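Local coordinates for putative phosphohistidine phosphatase SixA (Agrobacterium tumefaciens, PDB 2RFL), which probably removes phosphate from phosphohistidine as a SixA-like member of the histidine phosphatase superfamily, at residues D87-N91 / L112-N116; T9-L13 / R52-D56. All coordinates share one frame; numbering follows the deposited sequence.

Interaction 1: residues D87-N91 / L112-N116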
ATOM      1  N   ASP A  87     -11.284  -5.554   7.959  1.00 45.09           N
ATOM      2  CA  ASP A  87     -11.555  -6.842   7.304  1.00 47.05           C
ATOM      3  C   ASP A  87     -12.030  -6.650   5.855  1.00 47.64           C
ATOM      4  O   ASP A  87     -11.644  -7.408   4.961  1.00 47.32           O
ATOM      5  CB  ASP A  87     -12.613  -7.663   8.082  1.00 48.45           C
ATOM      6  CG  ASP A  87     -12.040  -8.458   9.294  1.00 48.09           C
ATOM      7  OD1 ASP A  87     -11.100  -9.274   9.181  1.00 43.24           O
ATOM      8  OD2 ASP A  87     -12.607  -8.306  10.388  1.00 49.82           O
ATOM      9  N   GLU A  88     -12.828  -5.605   5.636  1.00 48.39           N
ATOM     10  CA  GLU A  88     -13.412  -5.286   4.328  1.00 49.17           C
ATOM     11  C   GLU A  88     -12.401  -4.807   3.245  1.00 48.41           C
ATOM     12  O   GLU A  88     -12.773  -4.517   2.102  1.00 47.47           O
ATOM     13  CB  GLU A  88     -14.535  -4.273   4.531  1.00 49.71           C
ATOM     14  CG  GLU A  88     -15.663  -4.364   3.518  1.00 52.53           C
ATOM     15  CD  GLU A  88     -16.702  -5.402   3.868  1.00 56.45           C
ATOM     16  OE1 GLU A  88     -16.383  -6.331   4.644  1.00 60.75           O
ATOM     17  OE2 GLU A  88     -17.843  -5.302   3.365  1.00 56.72           O
HETATM   18  N   MSE A  89     -11.131  -4.734   3.628  1.00 48.11           N
HETATM   19  CA  MSE A  89     -10.053  -4.512   2.672  1.00 47.16           C
HETATM   20  C   MSE A  89      -9.595  -5.824   2.044  1.00 45.73           C
HETATM   21  O   MSE A  89      -8.885  -5.827   1.038  1.00 45.44           O
HETATM   22  CB  MSE A  89      -8.871  -3.813   3.349  1.00 46.37           C
HETATM   23  CG  MSE A  89      -8.986  -2.298   3.387  1.00 47.51           C
HETATM   24 SE   MSE A  89      -7.371  -1.439   4.065  1.00 53.11          SE
HETATM   25  CE  MSE A  89      -6.425  -1.200   2.376  1.00 47.14           C
ATOM     26  N   TYR A  90     -10.008  -6.937   2.642  1.00 45.16           N
ATOM     27  CA  TYR A  90      -9.805  -8.250   2.043  1.00 44.40           C
ATOM     28  C   TYR A  90     -11.037  -8.698   1.265  1.00 45.70           C
ATOM     29  O   TYR A  90     -12.155  -8.661   1.779  1.00 46.49           O
ATOM     30  CB  TYR A  90      -9.457  -9.280   3.118  1.00 43.61           C
ATOM     31  CG  TYR A  90      -9.358 -10.697   2.599  1.00 39.06           C
ATOM     32  CD1 TYR A  90      -8.241 -11.124   1.896  1.00 35.78           C
ATOM     33  CD2 TYR A  90     -10.385 -11.609   2.813  1.00 34.06           C
ATOM     34  CE1 TYR A  90      -8.147 -12.419   1.420  1.00 33.74           C
ATOM     35  CE2 TYR A  90     -10.300 -12.904   2.342  1.00 32.85           C
ATOM     36  CZ  TYR A  90      -9.179 -13.304   1.646  1.00 34.33           C
ATOM     37  OH  TYR A  90      -9.090 -14.594   1.174  1.00 38.18           O
ATOM     38  N   ASN A  91     -10.825  -9.123   0.024  1.00 46.73           N
ATOM     39  CA  ASN A  91     -11.927  -9.405  -0.888  1.00 48.38           C
ATOM     40  C   ASN A  91     -12.949  -8.273  -0.924  1.00 47.73           C
ATOM     41  O   ASN A  91     -14.119  -8.471  -0.598  1.00 47.25           O
ATOM     42  CB  ASN A  91     -12.612 -10.720  -0.511  1.00 49.78           C
ATOM     43  CG  ASN A  91     -13.021 -11.534  -1.723  1.00 52.78           C
ATOM     44  OD1 ASN A  91     -12.185 -12.161  -2.374  1.00 56.07           O
ATOM     45  ND2 ASN A  91     -14.312 -11.526  -2.033  1.00 49.73           N
ATOM     46  N   LEU A 112      -2.241   2.857   2.595  1.00 32.55           N
ATOM     47  CA  LEU A 112      -3.112   1.716   2.533  1.00 32.10           C
ATOM     48  C   LEU A 112      -2.305   0.446   2.317  1.00 31.54           C
ATOM     49  O   LEU A 112      -1.400   0.436   1.507  1.00 31.88           O
ATOM     50  CB  LEU A 112      -4.180   1.906   1.438  1.00 31.29           C
ATOM     51  CG  LEU A 112      -5.128   3.108   1.526  1.00 32.14           C
ATOM     52  CD1 LEU A 112      -6.244   2.736   0.621  1.00 35.42           C
ATOM     53  CD2 LEU A 112      -5.734   3.501   2.933  1.00 31.46           C
ATOM     54  N   VAL A 113      -2.649  -0.624   3.035  1.00 31.01           N
ATOM     55  CA  VAL A 113      -2.024  -1.956   2.852  1.00 31.24           C
ATOM     56  C   VAL A 113      -3.099  -3.024   2.508  1.00 31.11           C
ATOM     57  O   VAL A 113      -3.796  -3.552   3.365  1.00 29.65           O
ATOM     58  CB  VAL A 113      -1.171  -2.384   4.105  1.00 31.05           C
ATOM     59  CG1 VAL A 113      -0.444  -3.760   3.912  1.00 31.25           C
ATOM     60  CG2 VAL A 113      -0.187  -1.298   4.479  1.00 32.50           C
ATOM     61  N   GLY A 114      -3.213  -3.338   1.225  1.00 32.53           N
ATOM     62  CA  GLY A 114      -4.199  -4.326   0.746  1.00 32.29           C
ATOM     63  C   GLY A 114      -3.708  -5.045  -0.490  1.00 31.89           C
ATOM     64  O   GLY A 114      -2.500  -5.213  -0.671  1.00 31.54           O
ATOM     65  N   HIS A 115      -4.653  -5.437  -1.347  1.00 31.59           N
ATOM     66  CA  HIS A 115      -4.425  -6.464  -2.371  1.00 31.72           C
ATOM     67  C   HIS A 115      -4.822  -5.995  -3.758  1.00 31.81           C
ATOM     68  O   HIS A 115      -5.690  -5.140  -3.901  1.00 31.01           O
ATOM     69  CB  HIS A 115      -5.246  -7.760  -2.112  1.00 31.17           C
ATOM     70  CG  HIS A 115      -5.401  -8.141  -0.679  1.00 29.72           C
ATOM     71  ND1 HIS A 115      -4.952  -9.346  -0.186  1.00 32.83           N
ATOM     72  CD2 HIS A 115      -6.031  -7.531   0.354  1.00 32.66           C
ATOM     73  CE1 HIS A 115      -5.264  -9.454   1.093  1.00 31.66           C
ATOM     74  NE2 HIS A 115      -5.913  -8.360   1.449  1.00 35.42           N
ATOM     75  N   ASN A 116      -4.179  -6.599  -4.761  1.00 32.05           N
ATOM     76  CA  ASN A 116      -4.627  -6.589  -6.154  1.00 32.29           C
ATOM     77  C   ASN A 116      -5.953  -7.360  -6.316  1.00 32.25           C
ATOM     78  O   ASN A 116      -6.188  -8.298  -5.578  1.00 32.69           O
ATOM     79  CB  ASN A 116      -3.535  -7.203  -7.052  1.00 32.42           C
ATOM     80  CG  ASN A 116      -2.544  -6.161  -7.600  1.00 33.87           C
ATOM     81  OD1 ASN A 116      -2.726  -4.943  -7.465  1.00 35.29           O
ATOM     82  ND2 ASN A 116      -1.501  -6.647  -8.247  1.00 36.97           N
TER
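An edge-to-face aromatic pair, Y90 with H115, and the selenomethionine M89 join the loop after strand 82-85 to the C-terminal end of strand 109-114, where histidine phosphatases carry their active site. Y90 turns the edge of its ring to the face of H115, offset, with centroids 5.4 Å apart and planes at 62°. The touching atoms are Y90 CD1 and H115 CE1, 3.5 Å apart, and H115 CE1 lies near the plane of the Y90 ring. With CG anti to the backbone N (chi1 174°), the Y90 ring is carried out alongside H115. H115 CD2 also comes within 3.4 Å of M89 O. M89 bends at chi3 (90°), and its methyl CE lies 3.7 Å from V113 O and 3.9 Å from L112 CB. G114 has no side chain, and M89 CE lies 4.0 Å from G114 N. Y97 OH hydrogen-bonds both M89 O and H115 N, tying the two segments through a third residue. H115 lies in the family's GHN sequence and is probably its second active-site histidine; its ring meets that of H16, while S61 OG binds its NE2. Helix 64-77 touches H115 through R65 and C66, and strands 57-60 and 10-15 flank strand 109-114.

Interaction 2: residues T9-L13 / R52-D56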
ATOM      1  N   THR A   9      -2.592  14.843   1.990  1.00 44.01           N
ATOM      2  CA  THR A   9      -1.742  15.472   0.986  1.00 43.89           C
ATOM      3  C   THR A   9      -0.693  14.492   0.415  1.00 43.76           C
ATOM      4  O   THR A   9      -0.082  14.746  -0.619  1.00 43.43           O
ATOM      5  CB  THR A   9      -1.196  16.855   1.484  1.00 43.97           C
ATOM      6  OG1 THR A   9      -0.009  16.720   2.266  1.00 43.35           O
ATOM      7  CG2 THR A   9      -2.227  17.531   2.322  1.00 43.81           C
ATOM      8  N   ARG A  10      -0.522  13.359   1.093  1.00 43.61           N
ATOM      9  CA  ARG A  10       0.320  12.262   0.604  1.00 43.50           C
ATOM     10  C   ARG A  10      -0.350  10.901   0.798  1.00 42.37           C
ATOM     11  O   ARG A  10      -0.751  10.565   1.916  1.00 42.05           O
ATOM     12  CB  ARG A  10       1.709  12.247   1.269  1.00 44.05           C
ATOM     13  CG  ARG A  10       2.650  11.193   0.643  1.00 45.70           C
ATOM     14  CD  ARG A  10       4.123  11.513   0.799  1.00 49.11           C
ATOM     15  NE  ARG A  10       4.554  12.604  -0.066  1.00 52.55           N
ATOM     16  CZ  ARG A  10       5.822  12.960  -0.235  1.00 53.90           C
ATOM     17  NH1 ARG A  10       6.779  12.294   0.389  1.00 58.15           N
ATOM     18  NH2 ARG A  10       6.137  13.960  -1.039  1.00 53.48           N
ATOM     19  N   VAL A  11      -0.439  10.147  -0.301  1.00 40.80           N
ATOM     20  CA  VAL A  11      -0.961   8.779  -0.347  1.00 39.16           C
ATOM     21  C   VAL A  11       0.140   7.754  -0.623  1.00 37.40           C
ATOM     22  O   VAL A  11       0.815   7.796  -1.644  1.00 36.53           O
ATOM     23  CB  VAL A  11      -2.045   8.614  -1.450  1.00 39.24           C
ATOM     24  CG1 VAL A  11      -2.319   7.155  -1.783  1.00 37.30           C
ATOM     25  CG2 VAL A  11      -3.332   9.250  -1.021  1.00 42.94           C
ATOM     26  N   TYR A  12       0.294   6.816   0.291  1.00 35.51           N
ATOM     27  CA  TYR A  12       1.136   5.654   0.045  1.00 33.62           C
ATOM     28  C   TYR A  12       0.251   4.465  -0.243  1.00 32.10           C
ATOM     29  O   TYR A  12      -0.747   4.227   0.482  1.00 31.16           O
ATOM     30  CB  TYR A  12       2.009   5.350   1.247  1.00 33.66           C
ATOM     31  CG  TYR A  12       2.889   6.501   1.734  1.00 34.68           C
ATOM     32  CD1 TYR A  12       2.544   7.227   2.878  1.00 31.79           C
ATOM     33  CD2 TYR A  12       4.110   6.820   1.070  1.00 33.30           C
ATOM     34  CE1 TYR A  12       3.366   8.266   3.336  1.00 35.43           C
ATOM     35  CE2 TYR A  12       4.944   7.848   1.528  1.00 31.61           C
ATOM     36  CZ  TYR A  12       4.561   8.568   2.656  1.00 35.72           C
ATOM     37  OH  TYR A  12       5.371   9.586   3.119  1.00 36.09           O
ATOM     38  N   LEU A  13       0.610   3.749  -1.311  1.00 30.41           N
ATOM     39  CA  LEU A  13      -0.055   2.525  -1.756  1.00 29.81           C
ATOM     40  C   LEU A  13       0.874   1.327  -1.815  1.00 30.23           C
ATOM     41  O   LEU A  13       1.724   1.221  -2.737  1.00 29.49           O
ATOM     42  CB  LEU A  13      -0.626   2.714  -3.170  1.00 30.69           C
ATOM     43  CG  LEU A  13      -1.634   3.788  -3.541  1.00 28.37           C
ATOM     44  CD1 LEU A  13      -1.886   3.647  -5.017  1.00 29.59           C
ATOM     45  CD2 LEU A  13      -2.888   3.577  -2.785  1.00 31.07           C
ATOM     46  N   ARG A  52      12.301   8.667   4.180  1.00 66.63           N
ATOM     47  CA  ARG A  52      11.541   9.276   5.274  1.00 65.51           C
ATOM     48  C   ARG A  52      10.043   9.282   4.922  1.00 62.17           C
ATOM     49  O   ARG A  52       9.283  10.192   5.272  1.00 61.25           O
ATOM     50  CB  ARG A  52      12.071  10.681   5.600  1.00 67.01           C
ATOM     51  CG  ARG A  52      13.446  10.713   6.291  1.00 72.02           C
ATOM     52  CD  ARG A  52      13.294  10.635   7.797  1.00 77.38           C
ATOM     53  NE  ARG A  52      14.247  11.476   8.516  1.00 83.45           N
ATOM     54  CZ  ARG A  52      14.346  12.795   8.369  1.00 86.54           C
ATOM     55  NH1 ARG A  52      13.578  13.429   7.495  1.00 86.62           N
ATOM     56  NH2 ARG A  52      15.228  13.483   9.076  1.00 88.22           N
ATOM     57  N   TYR A  53       9.654   8.244   4.195  1.00 58.41           N
ATOM     58  CA  TYR A  53       8.288   8.033   3.777  1.00 54.24           C
ATOM     59  C   TYR A  53       7.430   7.467   4.922  1.00 52.79           C
ATOM     60  O   TYR A  53       6.902   6.353   4.810  1.00 52.49           O
ATOM     61  CB  TYR A  53       8.270   7.112   2.558  1.00 52.71           C
ATOM     62  CG  TYR A  53       8.781   7.752   1.278  1.00 48.96           C
ATOM     63  CD1 TYR A  53       8.901   9.135   1.161  1.00 46.76           C
ATOM     64  CD2 TYR A  53       9.077   6.967   0.155  1.00 45.26           C
ATOM     65  CE1 TYR A  53       9.358   9.731  -0.023  1.00 44.80           C
ATOM     66  CE2 TYR A  53       9.515   7.528  -1.026  1.00 41.10           C
ATOM     67  CZ  TYR A  53       9.677   8.925  -1.118  1.00 43.14           C
ATOM     68  OH  TYR A  53      10.142   9.520  -2.289  1.00 37.45           O
ATOM     69  N   ARG A  54       7.297   8.254   5.999  1.00 50.48           N
ATOM     70  CA  ARG A  54       6.555   7.899   7.213  1.00 48.62           C
ATOM     71  C   ARG A  54       5.093   8.384   7.149  1.00 46.72           C
ATOM     72  O   ARG A  54       4.845   9.578   7.003  1.00 45.52           O
ATOM     73  CB  ARG A  54       7.257   8.467   8.463  1.00 49.70           C
ATOM     74  CG  ARG A  54       6.666   8.042   9.806  1.00 49.30           C
ATOM     75  CD  ARG A  54       7.098   8.925  10.964  1.00 50.26           C
ATOM     76  NE  ARG A  54       5.944   9.270  11.808  1.00 55.36           N
ATOM     77  CZ  ARG A  54       5.523   8.593  12.892  1.00 56.51           C
ATOM     78  NH1 ARG A  54       4.443   9.005  13.554  1.00 55.78           N
ATOM     79  NH2 ARG A  54       6.150   7.502  13.319  1.00 53.18           N
ATOM     80  N   PRO A  55       4.123   7.446   7.236  1.00 45.10           N
ATOM     81  CA  PRO A  55       2.726   7.839   7.248  1.00 44.16           C
ATOM     82  C   PRO A  55       2.206   8.025   8.651  1.00 42.65           C
ATOM     83  O   PRO A  55       2.630   7.336   9.562  1.00 42.44           O
ATOM     84  CB  PRO A  55       2.023   6.659   6.550  1.00 44.27           C
ATOM     85  CG  PRO A  55       3.073   5.527   6.516  1.00 44.44           C
ATOM     86  CD  PRO A  55       4.253   5.983   7.281  1.00 44.74           C
ATOM     87  N   ASP A  56       1.300   8.982   8.811  1.00 41.17           N
ATOM     88  CA  ASP A  56       0.605   9.229  10.088  1.00 39.23           C
ATOM     89  C   ASP A  56      -0.329   8.080  10.444  1.00 36.77           C
ATOM     90  O   ASP A  56      -0.342   7.623  11.561  1.00 35.34           O
ATOM     91  CB  ASP A  56      -0.190  10.522   9.987  1.00 38.83           C
ATOM     92  CG  ASP A  56       0.639  11.662   9.460  1.00 40.87           C
ATOM     93  OD1 ASP A  56       1.886  11.636   9.596  1.00 44.59           O
ATOM     94  OD2 ASP A  56       0.054  12.598   8.918  1.00 39.35           O
TER
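In the alpha-beta-alpha sandwich of the histidine phosphatase fold, this contact belongs to a beta-alpha-beta crossover (strand 10-15, helix 35-51, strand 57-60), whose closing turn packs back on Y12 and R10 of the first strand. Y53 is the centre of an inverse gamma turn, which a weak R54 N to R52 O bond closes. With CG beside the backbone N (chi1 -55°), the Y12 ring swings out from the strand and brings its OH to 3.4 Å from Y53 CA. Y53 O lies over one face of the Y12 ring and R10 CG over the opposite one. The two tyrosine side chains cross at about a right angle, although their ring planes differ by only 46°; Y12 CE2 meets Y53 CB at 3.6 Å. Across the ring from CE2, Y12 CD1 rests 3.8 Å from P55 CB. L145 and V147 of strand 145-149 and M111 of strand 109-114 also touch Y12. R10 NH2 makes a salt bridge to D149 on the adjacent strand 145-149, and Y53 OH a hydrogen bond to D165 on the outermost strand 162-167. The R10 guanidinium plane is turned 82° from the Y53 ring, with R10 NH1 3.7 Å from Y53 CE1.

In the fold
Interactions 1 and 2 lie in series along the chain and on opposite sides of its centre, their own centres about 17 Å apart. They share the sheet, in which strands 10-15 and 109-114 are parallel neighbours, and they meet directly through a probable hydrogen bond from L112 N to Y12 O, 2.9 Å. Thus Y12, whose ring packs on the 52-56 turn, pairs by its backbone with the strand that leads to H115. Strand 10-15 likewise runs from interaction 2 toward H16, whose ring meets H115. H16 belongs to the family's RHA sequence and is probably the phosphate-accepting histidine. Interaction 1 is therefore next to the likely catalytic centre, whereas interaction 2 lies near the opposite, N-terminal end of strand 10-15.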